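Local coordinates for proton-dependent oligopeptide transporter family protein (Xanthomonas campestris, PDB 6EI3) that probably moves short peptides across the membrane together with protons, as a POT-family member of the major facilitator superfamily, at residues H90-L95 and L107-F112; R22-Q27 and L158-L163; G266-L271 and G285-L290. All coordinates share one frame; numbering follows the deposited sequence.

Contact 1: H90-L95 and L107-F112; sequences HACLAL and LGLIAF. With 78M ((2S)-2,3-dihydroxypropyl(7Z)-pentadec-7-enoate), chain R.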
loop_
_atom_site.group_PDB
_atom_site.type_symbol
_atom_site.label_atom_id
_atom_site.label_comp_id
_atom_site.label_asym_id
_atom_site.label_seq_id
_atom_site.Cartn_x
_atom_site.Cartn_y
_atom_site.Cartn_z
ATOM N N HIS A 90 -14.882 10.036 9.174
ATOM C CA HIS A 90 -14.721 11.425 8.733
ATOM C C HIS A 90 -15.454 12.378 9.672
ATOM O O HIS A 90 -14.891 13.407 10.022
ATOM C CB HIS A 90 -15.189 11.623 7.298
ATOM C CG HIS A 90 -14.165 11.266 6.279
ATOM N ND1 HIS A 90 -13.048 12.053 6.075
ATOM C CD2 HIS A 90 -14.149 10.244 5.397
ATOM C CE1 HIS A 90 -12.366 11.468 5.109
ATOM N NE2 HIS A 90 -12.994 10.371 4.667
ATOM N N ALA A 91 -16.660 12.002 10.136
ATOM C CA ALA A 91 -17.463 12.768 11.110
ATOM C C ALA A 91 -16.749 12.822 12.481
ATOM O O ALA A 91 -16.888 13.802 13.209
ATOM C CB ALA A 91 -18.831 12.129 11.279
ATOM N N CYS A 92 -15.989 11.769 12.832
ATOM C CA CYS A 92 -15.238 11.753 14.075
ATOM C C CYS A 92 -14.103 12.763 14.022
ATOM O O CYS A 92 -13.881 13.461 15.015
ATOM C CB CYS A 92 -14.743 10.358 14.415
ATOM S SG CYS A 92 -16.015 9.271 15.098
ATOM N N LEU A 93 -13.454 12.924 12.846
ATOM C CA LEU A 93 -12.393 13.913 12.709
ATOM C C LEU A 93 -12.918 15.365 12.918
ATOM O O LEU A 93 -12.130 16.240 13.287
ATOM C CB LEU A 93 -11.596 13.779 11.404
ATOM C CG LEU A 93 -11.027 12.408 10.988
ATOM C CD1 LEU A 93 -10.227 12.539 9.730
ATOM C CD2 LEU A 93 -10.165 11.751 12.081
ATOM N N ALA A 94 -14.259 15.583 12.757
ATOM C CA ALA A 94 -14.973 16.860 12.952
ATOM C C ALA A 94 -15.416 17.026 14.403
ATOM O O ALA A 94 -15.066 18.012 15.041
ATOM C CB ALA A 94 -16.191 16.921 12.032
ATOM N N LEU A 95 -16.184 16.057 14.920
ATOM C CA LEU A 95 -16.697 16.017 16.289
ATOM C C LEU A 95 -15.571 15.992 17.341
ATOM O O LEU A 95 -15.792 16.439 18.466
ATOM C CB LEU A 95 -17.562 14.746 16.470
ATOM C CG LEU A 95 -19.077 14.819 16.195
ATOM C CD1 LEU A 95 -19.384 15.106 14.725
ATOM C CD2 LEU A 95 -19.747 13.487 16.548
ATOM N N LEU A 107 -9.765 8.044 12.713
ATOM C CA LEU A 107 -8.755 7.454 11.813
ATOM C C LEU A 107 -8.912 5.955 11.695
ATOM O O LEU A 107 -8.720 5.432 10.611
ATOM C CB LEU A 107 -7.320 7.765 12.254
ATOM C CG LEU A 107 -6.859 9.213 12.210
ATOM C CD1 LEU A 107 -5.490 9.336 12.853
ATOM C CD2 LEU A 107 -6.807 9.742 10.792
ATOM N N GLY A 108 -9.220 5.282 12.815
ATOM C CA GLY A 108 -9.459 3.840 12.859
ATOM C C GLY A 108 -10.645 3.429 11.989
ATOM O O GLY A 108 -10.562 2.471 11.222
ATOM N N LEU A 109 -11.743 4.181 12.079
ATOM C CA LEU A 109 -12.963 3.952 11.302
ATOM C C LEU A 109 -12.748 4.223 9.810
ATOM O O LEU A 109 -13.275 3.482 8.974
ATOM C CB LEU A 109 -14.120 4.801 11.872
ATOM C CG LEU A 109 -14.607 4.444 13.295
ATOM C CD1 LEU A 109 -15.658 5.440 13.776
ATOM C CD2 LEU A 109 -15.127 2.986 13.401
ATOM N N ILE A 110 -11.928 5.250 9.475
ATOM C CA ILE A 110 -11.566 5.574 8.085
ATOM C C ILE A 110 -10.722 4.461 7.530
ATOM O O ILE A 110 -11.015 4.001 6.442
ATOM C CB ILE A 110 -10.861 6.958 7.945
ATOM C CG1 ILE A 110 -11.899 8.087 8.154
ATOM C CG2 ILE A 110 -10.188 7.109 6.547
ATOM C CD1 ILE A 110 -11.287 9.441 8.406
ATOM N N ALA A 111 -9.699 3.987 8.294
ATOM C CA ALA A 111 -8.823 2.892 7.858
ATOM C C ALA A 111 -9.649 1.630 7.548
ATOM O O ALA A 111 -9.454 0.990 6.520
ATOM C CB ALA A 111 -7.804 2.582 8.950
ATOM N N PHE A 112 -10.570 1.296 8.449
ATOM C CA PHE A 112 -11.461 0.145 8.340
ATOM C C PHE A 112 -12.379 0.255 7.135
ATOM O O PHE A 112 -12.507 -0.715 6.377
ATOM C CB PHE A 112 -12.291 0.020 9.631
ATOM C CG PHE A 112 -13.135 -1.227 9.775
ATOM C CD1 PHE A 112 -12.554 -2.443 10.108
ATOM C CD2 PHE A 112 -14.520 -1.162 9.679
ATOM C CE1 PHE A 112 -13.340 -3.581 10.306
ATOM C CE2 PHE A 112 -15.307 -2.298 9.906
ATOM C CZ PHE A 112 -14.710 -3.501 10.201
HETATM O O21 78M R . -9.545 -10.069 9.845
HETATM C C20 78M R . -10.411 -9.952 10.967
HETATM C C18 78M R . -10.292 -8.586 11.600
HETATM O O19 78M R . -9.072 -8.489 12.342
HETATM C C17 78M R . -11.483 -8.239 12.464
HETATM O O2 78M R . -11.260 -6.854 12.821
HETATM C C1 78M R . -12.156 -6.234 13.596
HETATM O O1 78M R . -13.284 -6.616 13.772
HETATM C C2 78M R . -11.545 -5.040 14.264
HETATM C C3 78M R . -12.059 -3.708 13.751
HETATM C C4 78M R . -12.366 -2.753 14.892
HETATM C C5 78M R . -12.392 -1.288 14.509
HETATM C C6 78M R . -11.018 -0.628 14.443
HETATM C C7 78M R . -11.180 0.857 14.451
HETATM C C8 78M R . -10.624 1.745 15.262
HETATM C C9 78M R . -9.609 1.550 16.351
HETATM C C10 78M R . -8.889 2.874 16.600
HETATM C C11 78M R . -8.151 2.966 17.921
HETATM C C12 78M R . -8.116 4.377 18.477
HETATM C C13 78M R . -7.446 4.497 19.833
HETATM C C15 78M R . -6.894 6.029 21.768
HETATM C C14 78M R . -7.770 5.790 20.562
#
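The imidazole of His90 carries Ile110 on one face: CD1 stands 3.9 Å from the ring centroid and only 9° off the ring normal, a CH-pi contact over the middle of the ring. Phe112, one turn beyond Gly108, packs its ring among Phe61, Phe82 and the bound monoacylglycerol; Phe61 meets it edge-to-face, and Phe112 CE1 lies 3.7 Å from C3 of the lipid. Gly108 offers bare backbone, and its CA comes within 3.4 Å of the lipid's double-bonded C8.

Between the helices the remaining contacts are apolar. Leu93 and Ile110 reach toward each other tip to tip, CD1 to CD1 at 3.5 Å, while the other branch of Leu93 meets Leu107 crosswise, CD2 to CD2 at 4.1 Å. In Ile110, chi1 (-72°) sets CG1 beside the backbone N, and chi2 (165°) extends CD1 to both His90 and Leu93. Cys92 SG rests on Leu109 CD1, an apolar sulfur suiting a leucine methyl. The helices run nearly antiparallel, their axes 8.7 Å apart. Met21 of helix 4-22 also touches His90, Leu93 and Leu107.

With imidazole face, thiol and methyl groups meeting but nothing polar pairing across, the interface depends on shape and dispersion.

Contact 2: R22-Q27 and L158-L163; sequences RNILVQ and LIPLAL. With 78M ((2S)-2,3-dihydroxypropyl(7Z)-pentadec-7-enoate), chain L; 78M ((2S)-2,3-dihydroxypropyl(7Z)-pentadec-7-enoate), chain I.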
loop_
_atom_site.group_PDB
_atom_site.type_symbol
_atom_site.label_atom_id
_atom_site.label_comp_id
_atom_site.label_asym_id
_atom_site.label_seq_id
_atom_site.Cartn_x
_atom_site.Cartn_y
_atom_site.Cartn_z
ATOM N N ARG A 22 -5.466 11.997 3.843
ATOM C CA ARG A 22 -4.175 11.337 4.089
ATOM C C ARG A 22 -2.952 12.268 3.930
ATOM O O ARG A 22 -2.043 12.236 4.772
ATOM C CB ARG A 22 -4.061 10.101 3.198
ATOM C CG ARG A 22 -3.105 9.015 3.709
ATOM C CD ARG A 22 -1.654 9.194 3.309
ATOM N NE ARG A 22 -1.434 9.549 1.900
ATOM C CZ ARG A 22 -1.227 8.675 0.917
ATOM N NH1 ARG A 22 -1.270 7.369 1.157
ATOM N NH2 ARG A 22 -0.988 9.098 -0.313
ATOM N N ASN A 23 -2.963 13.109 2.876
ATOM C CA ASN A 23 -1.877 14.011 2.483
ATOM C C ASN A 23 -1.765 15.276 3.355
ATOM O O ASN A 23 -0.758 15.967 3.251
ATOM C CB ASN A 23 -1.963 14.351 0.957
ATOM C CG ASN A 23 -1.761 13.123 0.082
ATOM O OD1 ASN A 23 -1.636 11.996 0.567
ATOM N ND2 ASN A 23 -1.767 13.287 -1.225
ATOM N N ILE A 24 -2.729 15.538 4.267
ATOM C CA ILE A 24 -2.596 16.657 5.220
ATOM C C ILE A 24 -2.434 16.143 6.647
ATOM O O ILE A 24 -2.221 16.941 7.555
ATOM C CB ILE A 24 -3.731 17.720 5.161
ATOM C CG1 ILE A 24 -5.126 17.097 5.368
ATOM C CG2 ILE A 24 -3.653 18.529 3.905
ATOM C CD1 ILE A 24 -6.104 17.943 6.174
ATOM N N LEU A 25 -2.578 14.833 6.864
ATOM C CA LEU A 25 -2.576 14.270 8.216
ATOM C C LEU A 25 -1.334 14.637 9.062
ATOM O O LEU A 25 -1.494 15.105 10.189
ATOM C CB LEU A 25 -2.805 12.734 8.196
ATOM C CG LEU A 25 -2.958 12.037 9.588
ATOM C CD1 LEU A 25 -4.101 12.683 10.417
ATOM C CD2 LEU A 25 -3.270 10.537 9.419
ATOM N N VAL A 26 -0.120 14.413 8.540
ATOM C CA VAL A 26 1.120 14.715 9.262
ATOM C C VAL A 26 1.292 16.239 9.504
ATOM O O VAL A 26 1.616 16.639 10.624
ATOM C CB VAL A 26 2.338 14.049 8.578
ATOM C CG1 VAL A 26 3.652 14.536 9.177
ATOM C CG2 VAL A 26 2.255 12.539 8.744
ATOM N N GLN A 27 1.049 17.083 8.471
ATOM C CA GLN A 27 1.168 18.531 8.630
ATOM C C GLN A 27 0.155 19.034 9.659
ATOM O O GLN A 27 0.484 19.903 10.463
ATOM C CB GLN A 27 1.011 19.258 7.286
ATOM C CG GLN A 27 1.296 20.775 7.403
ATOM C CD GLN A 27 2.070 21.359 6.248
ATOM O OE1 GLN A 27 2.107 20.814 5.141
ATOM N NE2 GLN A 27 2.700 22.503 6.480
ATOM N N LEU A 158 -5.180 21.369 -3.235
ATOM C CA LEU A 158 -6.261 22.137 -2.601
ATOM C C LEU A 158 -6.385 21.992 -1.067
ATOM O O LEU A 158 -6.433 23.012 -0.368
ATOM C CB LEU A 158 -7.606 21.793 -3.291
ATOM C CG LEU A 158 -8.913 22.330 -2.684
ATOM C CD1 LEU A 158 -9.005 23.869 -2.797
ATOM C CD2 LEU A 158 -10.119 21.730 -3.389
ATOM N N ILE A 159 -6.497 20.748 -0.560
ATOM C CA ILE A 159 -6.728 20.468 0.858
ATOM C C ILE A 159 -5.622 21.083 1.771
ATOM O O ILE A 159 -5.994 21.710 2.755
ATOM C CB ILE A 159 -7.009 18.960 1.137
ATOM C CG1 ILE A 159 -8.145 18.433 0.224
ATOM C CG2 ILE A 159 -7.351 18.730 2.612
ATOM C CD1 ILE A 159 -9.557 19.216 0.343
ATOM N N PRO A 160 -4.313 21.034 1.441
ATOM C CA PRO A 160 -3.315 21.718 2.288
ATOM C C PRO A 160 -3.509 23.230 2.394
ATOM O O PRO A 160 -3.172 23.801 3.437
ATOM C CB PRO A 160 -1.986 21.339 1.634
ATOM C CG PRO A 160 -2.286 20.023 0.913
ATOM C CD PRO A 160 -3.646 20.297 0.346
ATOM N N LEU A 161 -4.083 23.874 1.342
ATOM C CA LEU A 161 -4.396 25.310 1.317
ATOM C C LEU A 161 -5.596 25.581 2.223
ATOM O O LEU A 161 -5.606 26.588 2.921
ATOM C CB LEU A 161 -4.698 25.816 -0.115
ATOM C CG LEU A 161 -3.508 26.051 -1.050
ATOM C CD1 LEU A 161 -3.974 26.673 -2.347
ATOM C CD2 LEU A 161 -2.464 26.974 -0.423
ATOM N N ALA A 162 -6.607 24.673 2.221
ATOM C CA ALA A 162 -7.750 24.771 3.141
ATOM C C ALA A 162 -7.221 24.662 4.595
ATOM O O ALA A 162 -7.659 25.415 5.454
ATOM C CB ALA A 162 -8.748 23.650 2.872
ATOM N N LEU A 163 -6.270 23.739 4.857
ATOM C CA LEU A 163 -5.675 23.575 6.191
ATOM C C LEU A 163 -4.948 24.839 6.632
ATOM O O LEU A 163 -5.190 25.341 7.728
ATOM C CB LEU A 163 -4.694 22.364 6.237
ATOM C CG LEU A 163 -4.015 22.096 7.624
ATOM C CD1 LEU A 163 -5.036 21.716 8.717
ATOM C CD2 LEU A 163 -2.908 21.058 7.514
HETATM O O21 78M L . -4.589 35.348 5.660
HETATM C C20 78M L . -4.807 35.890 4.363
HETATM C C18 78M L . -4.025 35.123 3.322
HETATM O O19 78M L . -3.913 35.886 2.114
HETATM C C17 78M L . -4.599 33.753 3.044
HETATM O O2 78M L . -5.632 33.860 2.035
HETATM C C1 78M L . -6.898 33.624 2.396
HETATM O O1 78M L . -7.280 33.600 3.537
HETATM C C2 78M L . -7.771 33.396 1.194
HETATM C C3 78M L . -8.382 31.998 1.113
HETATM C C4 78M L . -7.418 30.934 0.619
HETATM C C5 78M L . -8.055 29.858 -0.253
HETATM C C6 78M L . -8.405 28.561 0.477
HETATM C C7 78M L . -8.610 27.389 -0.454
HETATM C C8 78M L . -9.744 26.958 -0.999
HETATM C C9 78M L . -11.123 27.547 -0.850
HETATM C C10 78M L . -12.244 26.739 -1.520
HETATM C C11 78M L . -13.002 25.812 -0.575
HETATM C C12 78M L . -14.323 25.243 -1.104
HETATM C C13 78M L . -14.233 24.248 -2.263
HETATM C C15 78M L . -13.659 21.897 -3.042
HETATM C C14 78M L . -13.606 22.899 -1.913
HETATM O O21 78M I . -2.439 31.173 -0.321
HETATM C C20 78M I . -2.468 32.495 0.210
HETATM C C18 78M I . -2.955 33.490 -0.818
HETATM O O19 78M I . -2.651 34.816 -0.380
HETATM C C17 78M I . -4.440 33.383 -1.104
HETATM O O2 78M I . -4.779 32.006 -1.415
HETATM C C1 78M I . -4.666 31.582 -2.679
HETATM O O1 78M I . -4.143 32.216 -3.559
HETATM C C2 78M I . -5.266 30.216 -2.847
HETATM C C3 78M I . -6.011 30.039 -4.165
HETATM C C4 78M I . -6.495 28.619 -4.388
HETATM C C5 78M I . -7.972 28.527 -4.708
HETATM C C6 78M I . -8.511 27.107 -4.723
HETATM C C7 78M I . -8.698 26.566 -6.106
HETATM C C8 78M I . -9.826 26.129 -6.645
HETATM C C9 78M I . -11.184 26.093 -6.008
HETATM C C10 78M I . -12.188 25.233 -6.771
HETATM C C11 78M I . -13.628 25.435 -6.320
HETATM C C12 78M I . -14.633 24.523 -6.999
HETATM C C13 78M I . -15.113 23.357 -6.142
HETATM C C15 78M I . -16.072 21.687 -7.834
HETATM C C14 78M I . -14.999 21.980 -6.795
#
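Ile24 points its beta-carbon at helix 137-165 and divides its branches between two neighbours there. CG1 sits between the backbone N and the carbonyl carbon, the crowded position (chi1 56°), which brings it to Ile159; the two side chains cross at about a right angle, with Ile24 CD1 3.9 Å from Ile159 CG2. The other branch, CG2, lies against the Pro160 ring, 3.6 Å from CG. In Leu163, chi1 (-179°) sends CG out anti to the backbone N; its CD2 meets Ile24 CB and touches Gln27 CG at 4.2 Å. The amide end of Gln27 is engaged elsewhere, OE1 bonding to Ser329.

Just before Ile24, Arg22 grips Asn23 side-on, NE and NH2 both binding OD1, at 2.8 and 3.1 Å, with OD1 near the guanidinium plane. Asn23 ND2 bonds to Ser156, so both ends of this buried amide are satisfied. On the far side of helix 137-165, Leu158 and Leu161 meet two bound lipids.

Proline suits its place because its nitrogen has no hydrogen, and the helix kinks here. The arrangement is that of an interrupted transmembrane helix, helix 4-22 followed by helix 25-30, packed against a proline-kinked one in a major facilitator bundle.

Contact 3: G266-L271 and G285-L290; sequences GTWWQL and GVRALL. With 78M ((2S)-2,3-dihydroxypropyl(7Z)-pentadec-7-enoate), chain O.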
loop_
_atom_site.group_PDB
_atom_site.type_symbol
_atom_site.label_atom_id
_atom_site.label_comp_id
_atom_site.label_asym_id
_atom_site.label_seq_id
_atom_site.Cartn_x
_atom_site.Cartn_y
_atom_site.Cartn_z
ATOM N N GLY A 266 5.930 -23.427 5.164
ATOM C CA GLY A 266 5.464 -24.742 5.589
ATOM C C GLY A 266 4.710 -25.441 4.480
ATOM O O GLY A 266 4.830 -26.660 4.324
ATOM N N THR A 267 3.937 -24.657 3.687
ATOM C CA THR A 267 3.173 -25.139 2.532
ATOM C C THR A 267 4.147 -25.512 1.418
ATOM O O THR A 267 3.949 -26.534 0.771
ATOM C CB THR A 267 2.125 -24.107 2.101
ATOM O OG1 THR A 267 1.241 -23.871 3.197
ATOM C CG2 THR A 267 1.320 -24.547 0.874
ATOM N N TRP A 268 5.211 -24.698 1.224
ATOM C CA TRP A 268 6.271 -24.920 0.234
ATOM C C TRP A 268 6.957 -26.277 0.468
ATOM O O TRP A 268 7.271 -26.976 -0.495
ATOM C CB TRP A 268 7.307 -23.773 0.270
ATOM C CG TRP A 268 8.410 -23.934 -0.737
ATOM C CD1 TRP A 268 9.633 -24.505 -0.533
ATOM C CD2 TRP A 268 8.359 -23.581 -2.127
ATOM N NE1 TRP A 268 10.347 -24.527 -1.708
ATOM C CE2 TRP A 268 9.595 -23.955 -2.701
ATOM C CE3 TRP A 268 7.398 -22.955 -2.940
ATOM C CZ2 TRP A 268 9.891 -23.735 -4.053
ATOM C CZ3 TRP A 268 7.702 -22.717 -4.273
ATOM C CH2 TRP A 268 8.922 -23.135 -4.825
ATOM N N TRP A 269 7.179 -26.632 1.743
ATOM C CA TRP A 269 7.820 -27.874 2.189
ATOM C C TRP A 269 7.052 -29.131 1.769
ATOM O O TRP A 269 7.674 -30.108 1.348
ATOM C CB TRP A 269 7.928 -27.877 3.723
ATOM C CG TRP A 269 9.248 -27.453 4.294
ATOM C CD1 TRP A 269 9.661 -26.176 4.538
ATOM C CD2 TRP A 269 10.260 -28.312 4.828
ATOM N NE1 TRP A 269 10.891 -26.185 5.154
ATOM C CE2 TRP A 269 11.284 -27.483 5.343
ATOM C CE3 TRP A 269 10.424 -29.705 4.890
ATOM C CZ2 TRP A 269 12.450 -28.002 5.920
ATOM C CZ3 TRP A 269 11.580 -30.214 5.460
ATOM C CH2 TRP A 269 12.577 -29.368 5.964
ATOM N N GLN A 270 5.712 -29.116 1.928
ATOM C CA GLN A 270 4.826 -30.261 1.701
ATOM C C GLN A 270 3.832 -30.097 0.543
ATOM O O GLN A 270 2.865 -30.855 0.483
ATOM C CB GLN A 270 4.021 -30.529 2.992
ATOM C CG GLN A 270 4.820 -30.961 4.204
ATOM C CD GLN A 270 3.991 -31.046 5.474
ATOM O OE1 GLN A 270 4.524 -30.934 6.569
ATOM N NE2 GLN A 270 2.676 -31.239 5.378
ATOM N N LEU A 271 4.044 -29.126 -0.363
ATOM C CA LEU A 271 3.119 -28.874 -1.471
ATOM C C LEU A 271 2.957 -30.072 -2.422
ATOM O O LEU A 271 1.857 -30.282 -2.945
ATOM C CB LEU A 271 3.492 -27.588 -2.234
ATOM C CG LEU A 271 2.552 -27.141 -3.341
ATOM C CD1 LEU A 271 1.124 -26.929 -2.840
ATOM C CD2 LEU A 271 3.067 -25.919 -3.999
ATOM N N GLY A 285 -0.212 -24.044 -9.574
ATOM C CA GLY A 285 -0.773 -22.715 -9.358
ATOM C C GLY A 285 -0.466 -22.142 -7.988
ATOM O O GLY A 285 -0.180 -20.950 -7.874
ATOM N N VAL A 286 -0.476 -23.000 -6.945
ATOM C CA VAL A 286 -0.145 -22.618 -5.571
ATOM C C VAL A 286 1.380 -22.449 -5.454
ATOM O O VAL A 286 1.823 -21.557 -4.738
ATOM C CB VAL A 286 -0.774 -23.585 -4.512
ATOM C CG1 VAL A 286 -0.249 -23.316 -3.101
ATOM C CG2 VAL A 286 -2.299 -23.487 -4.534
ATOM N N ARG A 287 2.176 -23.283 -6.181
ATOM C CA ARG A 287 3.643 -23.163 -6.231
ATOM C C ARG A 287 4.031 -21.797 -6.822
ATOM O O ARG A 287 4.917 -21.125 -6.284
ATOM C CB ARG A 287 4.274 -24.295 -7.065
ATOM C CG ARG A 287 5.784 -24.380 -6.868
ATOM C CD ARG A 287 6.404 -25.714 -7.259
ATOM N NE ARG A 287 6.007 -26.833 -6.397
ATOM C CZ ARG A 287 6.521 -27.095 -5.197
ATOM N NH1 ARG A 287 7.433 -26.288 -4.666
ATOM N NH2 ARG A 287 6.110 -28.150 -4.510
ATOM N N ALA A 288 3.355 -21.400 -7.921
ATOM C CA ALA A 288 3.557 -20.128 -8.599
ATOM C C ALA A 288 3.205 -18.962 -7.652
ATOM O O ALA A 288 3.968 -17.995 -7.573
ATOM C CB ALA A 288 2.702 -20.077 -9.855
ATOM N N LEU A 289 2.085 -19.083 -6.896
ATOM C CA LEU A 289 1.633 -18.086 -5.913
ATOM C C LEU A 289 2.667 -17.887 -4.800
ATOM O O LEU A 289 2.875 -16.756 -4.372
ATOM C CB LEU A 289 0.284 -18.502 -5.285
ATOM C CG LEU A 289 -0.975 -17.659 -5.554
ATOM C CD1 LEU A 289 -0.725 -16.153 -5.408
ATOM C CD2 LEU A 289 -1.602 -18.002 -6.875
ATOM N N LEU A 290 3.301 -18.976 -4.325
ATOM C CA LEU A 290 4.329 -18.894 -3.282
ATOM C C LEU A 290 5.614 -18.227 -3.772
ATOM O O LEU A 290 6.246 -17.492 -3.015
ATOM C CB LEU A 290 4.610 -20.240 -2.624
ATOM C CG LEU A 290 3.457 -20.844 -1.825
ATOM C CD1 LEU A 290 3.765 -22.285 -1.450
ATOM C CD2 LEU A 290 3.095 -19.976 -0.577
HETATM O O21 78M O . 11.550 -19.684 -4.677
HETATM C C20 78M O . 10.391 -20.067 -3.956
HETATM C C18 78M O . 10.588 -19.894 -2.469
HETATM O O19 78M O . 11.704 -20.671 -2.027
HETATM C C17 78M O . 9.360 -20.269 -1.677
HETATM O O2 78M O . 9.517 -19.642 -0.382
HETATM C C1 78M O . 8.441 -19.555 0.410
HETATM O O1 78M O . 7.393 -20.106 0.189
HETATM C C2 78M O . 8.709 -18.675 1.596
HETATM C C3 78M O . 7.818 -17.441 1.641
HETATM C C4 78M O . 8.558 -16.189 2.091
HETATM C C5 78M O . 8.083 -15.604 3.411
HETATM C C6 78M O . 6.806 -14.758 3.320
HETATM C C7 78M O . 7.089 -13.293 3.403
HETATM C C8 78M O . 6.791 -12.484 4.405
HETATM C C9 78M O . 7.089 -11.013 4.473
HETATM C C10 78M O . 8.476 -10.753 5.068
HETATM C C11 78M O . 9.320 -9.753 4.295
HETATM C C12 78M O . 10.816 -10.030 4.390
HETATM C C13 78M O . 11.703 -9.166 3.504
HETATM C C15 78M O . 13.103 -7.087 3.312
HETATM C C14 78M O . 11.991 -7.778 4.048
#
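Arg287 and Trp268 meet in a cation-pi contact: CZ of the guanidinium stands 4.6 Å from the centroid of the indole's six-membered ring, 10° off its normal. The two planes are 72° apart, so the guanidinium stands steeply on the indole face, edge down, with NH1 3.4 Å above the plane and offset toward the rim. The aliphatic part of the arginine joins in, CG lying 3.6 Å from Trp268 CZ3. On the opposite indole face the glycerol carbon C17 of a bound monoacylglycerol sits 3.4 Å above the plane, which sandwiches the tryptophan between a cation and a lipid headgroup.

Leu271 supports the arginine from another direction: its CD2 lies 3.6 Å above one guanidinium face. Arg287 NH2 forms a salt bridge with Glu272, which would balance the positive charge and hold the group in place. Trp268 CG is anti to the backbone N (chi1 -179°), and the six-membered part of the indole reaches Arg287 and Leu290, Leu290 CB lying 3.9 Å from Trp268 CE3.

Alongside this pair, Thr267 CG2 meets Leu290 CD1 and Leu271 CD1 meets Val286 CG1, the latter at 3.9 Å. Further out, Thr267 OG1 bonds to Ile263 O, Gln270 NE2 bonds to Leu214 O and Gln270 OE1 accepts from Leu226 N.

A tryptophan against lipid glycerol is characteristic of the membrane interface. The contact joins helix 248-270, consistent with the extra helical hairpin that bacterial POT transporters carry between their two six-helix bundles, to helix 281-306 at the start of the second bundle.

Overall arrangement
From the N terminus, segment 22-27 comes first, at the junction of helices 4-22 and 25-30; its partner 158-163 lies 131 residues on, so contact 2 closes a long and mostly helical loop. Contact 1 is nested within it, a short hairpin between helices 62-95 and 100-117. The two touch directly, Leu107 CD2 packing on Leu25 CD2 at 3.9 Å, and together they tie helices of the N-terminal half into one bundle. Contact 3 follows in series, closing the short connection from helix 248-270 to helix 281-306. It lies on the opposite side of the chain's centre, its own centre about 39 Å from that of contact 1 and 44 Å from that of contact 2.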